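Long-range contact in ER-derived vesicles protein ERV41 (Saccharomyces cerevisiae, PDB 3ZLC), which is a constituent of COPII-coated vesicles derived from the endoplasmic reticulum and is required for efficient transport of a subset of secretory proteins to the Golgi: residues A[6-18]-A[236-248]. Residues are numbered along the deposited sequence; the frame is centred on the assembly and turned at random. Where two conformers were deposited one is given.
Sequences IDQQYVVDSQVRD and FKYNFEPLSIVVS
Tyr-10 and Ile-245 lie side by side and point the same way from a non-hydrogen-bonded antiparallel pair, with Ile-245 CG1 meeting the ring at Tyr-10 CE1, 3.6 Å away. The two branches of Ile-245 serve different partners. Its CG2, anti to the backbone N, turns to Gln-8, whose CB lies 3.6 Å from that methyl; in this one of its two conformers the extended chain passes obliquely across it and the amide end lies near Val-247 CG2. A beta-branched residue suits this place because it fills both directions from one CB; an alanine here would probably leave the Tyr-10 ring and the aliphatic part of Gln-8 without their shared apolar neighbour. On the other face, Val-11 and Val-246 cross at about a right angle, CG2 to CG2 at 3.6 Å, and Val-11 CG2 also touches Ser-244 CB, where a small side chain fits.

Beneath these side chains the backbones are stitched by reciprocal bonds. Val-246 N gives a nearly straight bond to Gln-9 O (2.7 Å, 165° at the hydrogen), in the carbonyl plane, and Gln-9 N returns one to Val-246 O. Val-11 and Ser-244 repeat the exchange, as do Asp-7 and Ser-248, there with a longer bond from Asp-7 N to Ser-248 O (3.3 Å).

Past the pairing, Asp-13 centres an inverse gamma turn, and its CB packs 3.4 Å from Pro-242 O. A water donates to both Asp-13 OD2 and Glu-241 O, linking the two loops. Farther out, Ser-248 OG is hydrogen-bonded to Lys-201 NZ and Glu-241 OE2 to Ser-194 OG. Strand 8-12 pairs antiparallel with 243-247, which in turn runs parallel to strand 188-200 in a mixed beta sheet, bringing the two modelled ends of the lumenal domain together at its surface.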
loop_
_atom_site.group_PDB
_atom_site.type_symbol
_atom_site.label_atom_id
_atom_site.label_comp_id
_atom_site.label_asym_id
_atom_site.label_seq_id
_atom_site.Cartn_x
_atom_site.Cartn_y
_atom_site.Cartn_z
ATOM N N ILE A 6 -9.826 -22.212 -20.973
ATOM C CA ILE A 6 -9.808 -20.840 -20.472
ATOM C C ILE A 6 -8.953 -19.906 -21.341
ATOM O O ILE A 6 -7.779 -20.177 -21.616
ATOM C CB ILE A 6 -9.342 -20.766 -19.001
ATOM C CG1 ILE A 6 -10.144 -21.735 -18.125
ATOM C CG2 ILE A 6 -9.477 -19.344 -18.472
ATOM C CD1 ILE A 6 -11.519 -21.221 -17.716
ATOM N N ASP A 7 -9.567 -18.805 -21.757
ATOM C CA ASP A 7 -8.965 -17.835 -22.660
ATOM C C ASP A 7 -9.390 -16.467 -22.138
ATOM O O ASP A 7 -10.484 -16.337 -21.572
ATOM C CB ASP A 7 -9.516 -18.062 -24.074
ATOM C CG ASP A 7 -9.195 -16.927 -25.029
ATOM O OD1 ASP A 7 -8.022 -16.495 -25.084
ATOM O OD2 ASP A 7 -10.124 -16.471 -25.731
ATOM N N GLN A 8 -8.548 -15.448 -22.282
ATOM C CA GLN A 8 -8.958 -14.106 -21.876
ATOM C C GLN A 8 -8.915 -13.088 -23.016
ATOM O O GLN A 8 -7.994 -13.094 -23.843
ATOM C CB GLN A 8 -8.202 -13.622 -20.630
ATOM C CG GLN A 8 -6.710 -13.355 -20.787
ATOM C CD GLN A 8 -6.071 -12.914 -19.465
ATOM O OE1 GLN A 8 -5.122 -12.125 -19.445
ATOM N NE2 GLN A 8 -6.600 -13.432 -18.351
ATOM N N GLN A 9 -9.934 -12.226 -23.055
ATOM C CA GLN A 9 -10.125 -11.285 -24.157
ATOM C C GLN A 9 -10.299 -9.868 -23.639
ATOM O O GLN A 9 -10.886 -9.657 -22.574
ATOM C CB GLN A 9 -11.382 -11.665 -24.956
ATOM C CG GLN A 9 -11.329 -13.017 -25.656
ATOM C CD GLN A 9 -12.636 -13.353 -26.364
ATOM O OE1 GLN A 9 -13.674 -13.535 -25.724
ATOM N NE2 GLN A 9 -12.592 -13.419 -27.688
ATOM N N TYR A 10 -9.810 -8.890 -24.396
ATOM C CA TYR A 10 -10.012 -7.502 -24.009
ATOM C C TYR A 10 -11.368 -7.061 -24.514
ATOM O O TYR A 10 -11.741 -7.379 -25.641
ATOM C CB TYR A 10 -8.908 -6.615 -24.582
ATOM C CG TYR A 10 -7.546 -6.996 -24.063
ATOM C CD1 TYR A 10 -7.281 -6.970 -22.700
ATOM C CD2 TYR A 10 -6.528 -7.394 -24.927
ATOM C CE1 TYR A 10 -6.035 -7.327 -22.197
ATOM C CE2 TYR A 10 -5.270 -7.752 -24.436
ATOM C CZ TYR A 10 -5.041 -7.721 -23.064
ATOM O OH TYR A 10 -3.795 -8.064 -22.566
ATOM N N VAL A 11 -12.129 -6.359 -23.679
ATOM C CA VAL A 11 -13.391 -5.796 -24.151
ATOM C C VAL A 11 -13.574 -4.379 -23.639
ATOM O O VAL A 11 -12.871 -3.935 -22.723
ATOM C CB VAL A 11 -14.629 -6.634 -23.716
ATOM C CG1 VAL A 11 -14.481 -8.094 -24.116
ATOM C CG2 VAL A 11 -14.860 -6.502 -22.220
ATOM N N VAL A 12 -14.536 -3.680 -24.229
ATOM C CA VAL A 12 -14.896 -2.345 -23.778
ATOM C C VAL A 12 -15.441 -2.367 -22.358
ATOM O O VAL A 12 -16.401 -3.089 -22.056
ATOM C CB VAL A 12 -15.919 -1.697 -24.722
ATOM C CG1 VAL A 12 -16.653 -0.559 -24.029
ATOM C CG2 VAL A 12 -15.221 -1.206 -25.982
ATOM N N ASP A 13 -14.812 -1.580 -21.488
ATOM C CA ASP A 13 -15.319 -1.376 -20.139
ATOM C C ASP A 13 -16.644 -0.615 -20.207
ATOM O O ASP A 13 -16.696 0.594 -19.965
ATOM C CB ASP A 13 -14.293 -0.619 -19.283
ATOM C CG ASP A 13 -14.620 -0.652 -17.792
ATOM O OD1 ASP A 13 -15.473 -1.475 -17.373
ATOM O OD2 ASP A 13 -14.008 0.140 -17.034
ATOM N N SER A 14 -17.705 -1.325 -20.583
ATOM C CA SER A 14 -19.055 -0.815 -20.420
ATOM C C SER A 14 -19.422 -1.185 -18.995
ATOM O O SER A 14 -18.797 -2.076 -18.407
ATOM C CB SER A 14 -20.026 -1.447 -21.422
ATOM O OG SER A 14 -20.368 -2.772 -21.056
ATOM N N GLN A 15 -20.413 -0.493 -18.441
ATOM C CA GLN A 15 -20.782 -0.642 -17.036
ATOM C C GLN A 15 -19.605 -0.328 -16.122
ATOM O O GLN A 15 -19.125 -1.206 -15.403
ATOM C CB GLN A 15 -21.293 -2.058 -16.746
ATOM C CG GLN A 15 -22.330 -2.560 -17.730
ATOM C CD GLN A 15 -23.580 -3.063 -17.042
ATOM O OE1 GLN A 15 -23.589 -4.147 -16.459
ATOM N NE2 GLN A 15 -24.644 -2.267 -17.095
ATOM N N VAL A 16 -19.133 0.915 -16.158
ATOM C CA VAL A 16 -18.060 1.337 -15.261
ATOM C C VAL A 16 -18.624 1.645 -13.875
ATOM O O VAL A 16 -19.472 2.532 -13.731
ATOM C CB VAL A 16 -17.300 2.579 -15.793
ATOM C CG1 VAL A 16 -16.230 3.010 -14.800
ATOM C CG2 VAL A 16 -16.671 2.286 -17.148
ATOM N N ARG A 17 -18.166 0.917 -12.859
ATOM C CA ARG A 17 -18.634 1.162 -11.495
ATOM C C ARG A 17 -18.144 2.520 -11.026
ATOM O O ARG A 17 -17.042 2.937 -11.390
ATOM C CB ARG A 17 -18.135 0.076 -10.541
ATOM C CG ARG A 17 -18.742 -1.299 -10.782
ATOM C CD ARG A 17 -18.194 -2.324 -9.799
ATOM N NE ARG A 17 -18.247 -3.683 -10.340
ATOM C CZ ARG A 17 -19.007 -4.658 -9.849
ATOM N NH1 ARG A 17 -19.774 -4.434 -8.795
ATOM N NH2 ARG A 17 -18.995 -5.860 -10.406
ATOM N N ASP A 18 -18.953 3.198 -10.213
ATOM C CA ASP A 18 -18.614 4.537 -9.721
ATOM C C ASP A 18 -17.556 4.501 -8.626
ATOM O O ASP A 18 -16.747 5.431 -8.490
ATOM C CB ASP A 18 -19.864 5.252 -9.192
ATOM C CG ASP A 18 -20.903 5.485 -10.272
ATOM O OD1 ASP A 18 -20.511 5.633 -11.451
ATOM O OD2 ASP A 18 -22.114 5.518 -9.939
ATOM N N PHE A 236 0.451 5.793 -2.998
ATOM C CA PHE A 236 -0.093 4.862 -3.986
ATOM C C PHE A 236 -0.932 5.655 -4.973
ATOM O O PHE A 236 -2.020 6.118 -4.627
ATOM C CB PHE A 236 -0.986 3.840 -3.298
ATOM C CG PHE A 236 -0.260 2.970 -2.293
ATOM C CD1 PHE A 236 -0.155 3.357 -0.964
ATOM C CD2 PHE A 236 0.298 1.749 -2.678
ATOM C CE1 PHE A 236 0.502 2.543 -0.019
ATOM C CE2 PHE A 236 0.956 0.931 -1.745
ATOM C CZ PHE A 236 1.058 1.331 -0.415
ATOM N N LYS A 237 -0.420 5.853 -6.180
ATOM C CA LYS A 237 -1.206 6.522 -7.210
ATOM C C LYS A 237 -1.962 5.457 -7.974
ATOM O O LYS A 237 -1.433 4.364 -8.239
ATOM C CB LYS A 237 -0.310 7.319 -8.158
ATOM C CG LYS A 237 0.500 8.398 -7.457
ATOM C CD LYS A 237 0.342 9.745 -8.147
ATOM C CE LYS A 237 1.222 10.804 -7.490
ATOM N NZ LYS A 237 1.065 12.151 -8.119
ATOM N N TYR A 238 -3.218 5.738 -8.296
ATOM C CA TYR A 238 -3.989 4.740 -9.030
ATOM C C TYR A 238 -4.804 5.358 -10.150
ATOM O O TYR A 238 -5.290 6.484 -10.045
ATOM C CB TYR A 238 -4.882 3.916 -8.081
ATOM C CG TYR A 238 -5.678 4.760 -7.105
ATOM C CD1 TYR A 238 -6.893 5.317 -7.484
ATOM C CD2 TYR A 238 -5.224 4.993 -5.807
ATOM C CE1 TYR A 238 -7.640 6.074 -6.612
ATOM C CE2 TYR A 238 -5.978 5.771 -4.913
ATOM C CZ TYR A 238 -7.183 6.304 -5.329
ATOM O OH TYR A 238 -7.961 7.085 -4.487
ATOM N N ASN A 239 -4.914 4.621 -11.247
ATOM C CA ASN A 239 -5.836 4.994 -12.306
ATOM C C ASN A 239 -6.493 3.728 -12.832
ATOM O O ASN A 239 -5.970 2.620 -12.642
ATOM C CB ASN A 239 -5.124 5.729 -13.435
ATOM C CG ASN A 239 -6.054 6.650 -14.181
ATOM O OD1 ASN A 239 -7.286 6.476 -14.131
ATOM N ND2 ASN A 239 -5.491 7.644 -14.866
ATOM N N PHE A 240 -7.627 3.888 -13.499
ATOM C CA PHE A 240 -8.427 2.739 -13.913
ATOM C C PHE A 240 -8.535 2.706 -15.423
ATOM O O PHE A 240 -8.963 3.676 -16.049
ATOM C CB PHE A 240 -9.806 2.803 -13.237
ATOM C CG PHE A 240 -9.712 2.849 -11.727
ATOM C CD1 PHE A 240 -9.642 1.679 -10.991
ATOM C CD2 PHE A 240 -9.640 4.076 -11.056
ATOM C CE1 PHE A 240 -9.527 1.717 -9.594
ATOM C CE2 PHE A 240 -9.515 4.121 -9.659
ATOM C CZ PHE A 240 -9.464 2.939 -8.932
ATOM N N GLU A 241 -8.116 1.590 -16.008
ATOM C CA GLU A 241 -8.088 1.468 -17.460
ATOM C C GLU A 241 -9.495 1.367 -18.020
ATOM O O GLU A 241 -10.366 0.745 -17.394
ATOM C CB GLU A 241 -7.271 0.235 -17.851
ATOM C CG GLU A 241 -5.850 0.283 -17.286
ATOM C CD GLU A 241 -4.952 -0.769 -17.890
ATOM O OE1 GLU A 241 -5.438 -1.478 -18.794
ATOM O OE2 GLU A 241 -3.767 -0.881 -17.477
ATOM N N PRO A 242 -9.718 1.966 -19.207
ATOM C CA PRO A 242 -11.024 1.985 -19.870
ATOM C C PRO A 242 -11.332 0.696 -20.625
ATOM O O PRO A 242 -12.163 0.715 -21.536
ATOM C CB PRO A 242 -10.880 3.132 -20.879
ATOM C CG PRO A 242 -9.426 3.129 -21.244
ATOM C CD PRO A 242 -8.732 2.810 -19.913
ATOM N N LEU A 243 -10.671 -0.398 -20.268
ATOM C CA LEU A 243 -10.992 -1.693 -20.868
ATOM C C LEU A 243 -11.232 -2.722 -19.764
ATOM O O LEU A 243 -11.009 -2.434 -18.590
ATOM C CB LEU A 243 -9.892 -2.151 -21.834
ATOM C CG LEU A 243 -8.418 -2.109 -21.424
ATOM C CD1 LEU A 243 -8.064 -3.209 -20.445
ATOM C CD2 LEU A 243 -7.518 -2.200 -22.658
ATOM N N SER A 244 -11.703 -3.901 -20.155
ATOM C CA SER A 244 -11.889 -5.016 -19.233
ATOM C C SER A 244 -11.272 -6.252 -19.849
ATOM O O SER A 244 -11.140 -6.355 -21.076
ATOM C CB SER A 244 -13.381 -5.279 -19.001
ATOM O OG SER A 244 -13.974 -4.209 -18.301
ATOM N N ILE A 245 -10.894 -7.198 -19.006
ATOM C CA ILE A 245 -10.481 -8.492 -19.511
ATOM C C ILE A 245 -11.574 -9.495 -19.177
ATOM O O ILE A 245 -11.942 -9.664 -18.005
ATOM C CB ILE A 245 -9.164 -8.935 -18.883
ATOM C CG1 ILE A 245 -8.046 -7.943 -19.220
ATOM C CG2 ILE A 245 -8.807 -10.338 -19.350
ATOM C CD1 ILE A 245 -6.791 -8.098 -18.319
ATOM N N VAL A 246 -12.108 -10.154 -20.202
ATOM C CA VAL A 246 -13.128 -11.165 -19.977
ATOM C C VAL A 246 -12.479 -12.539 -19.975
ATOM O O VAL A 246 -11.721 -12.890 -20.887
ATOM C CB VAL A 246 -14.247 -11.089 -21.038
ATOM C CG1 VAL A 246 -15.182 -12.294 -20.930
ATOM C CG2 VAL A 246 -15.030 -9.798 -20.872
ATOM N N VAL A 247 -12.756 -13.315 -18.935
ATOM C CA VAL A 247 -12.188 -14.650 -18.838
ATOM C C VAL A 247 -13.310 -15.667 -19.016
ATOM O O VAL A 247 -14.202 -15.760 -18.170
ATOM C CB VAL A 247 -11.476 -14.871 -17.493
ATOM C CG1 VAL A 247 -11.122 -16.332 -17.331
ATOM C CG2 VAL A 247 -10.221 -13.983 -17.373
ATOM N N SER A 248 -13.274 -16.399 -20.131
ATOM C CA SER A 248 -14.257 -17.444 -20.417
ATOM C C SER A 248 -13.603 -18.816 -20.326
ATOM O O SER A 248 -12.395 -18.917 -20.119
ATOM C CB SER A 248 -14.870 -17.256 -21.808
ATOM O OG SER A 248 -15.561 -16.023 -21.911
HETATM O O HOH W 1 -11.744 0.700 -14.983
#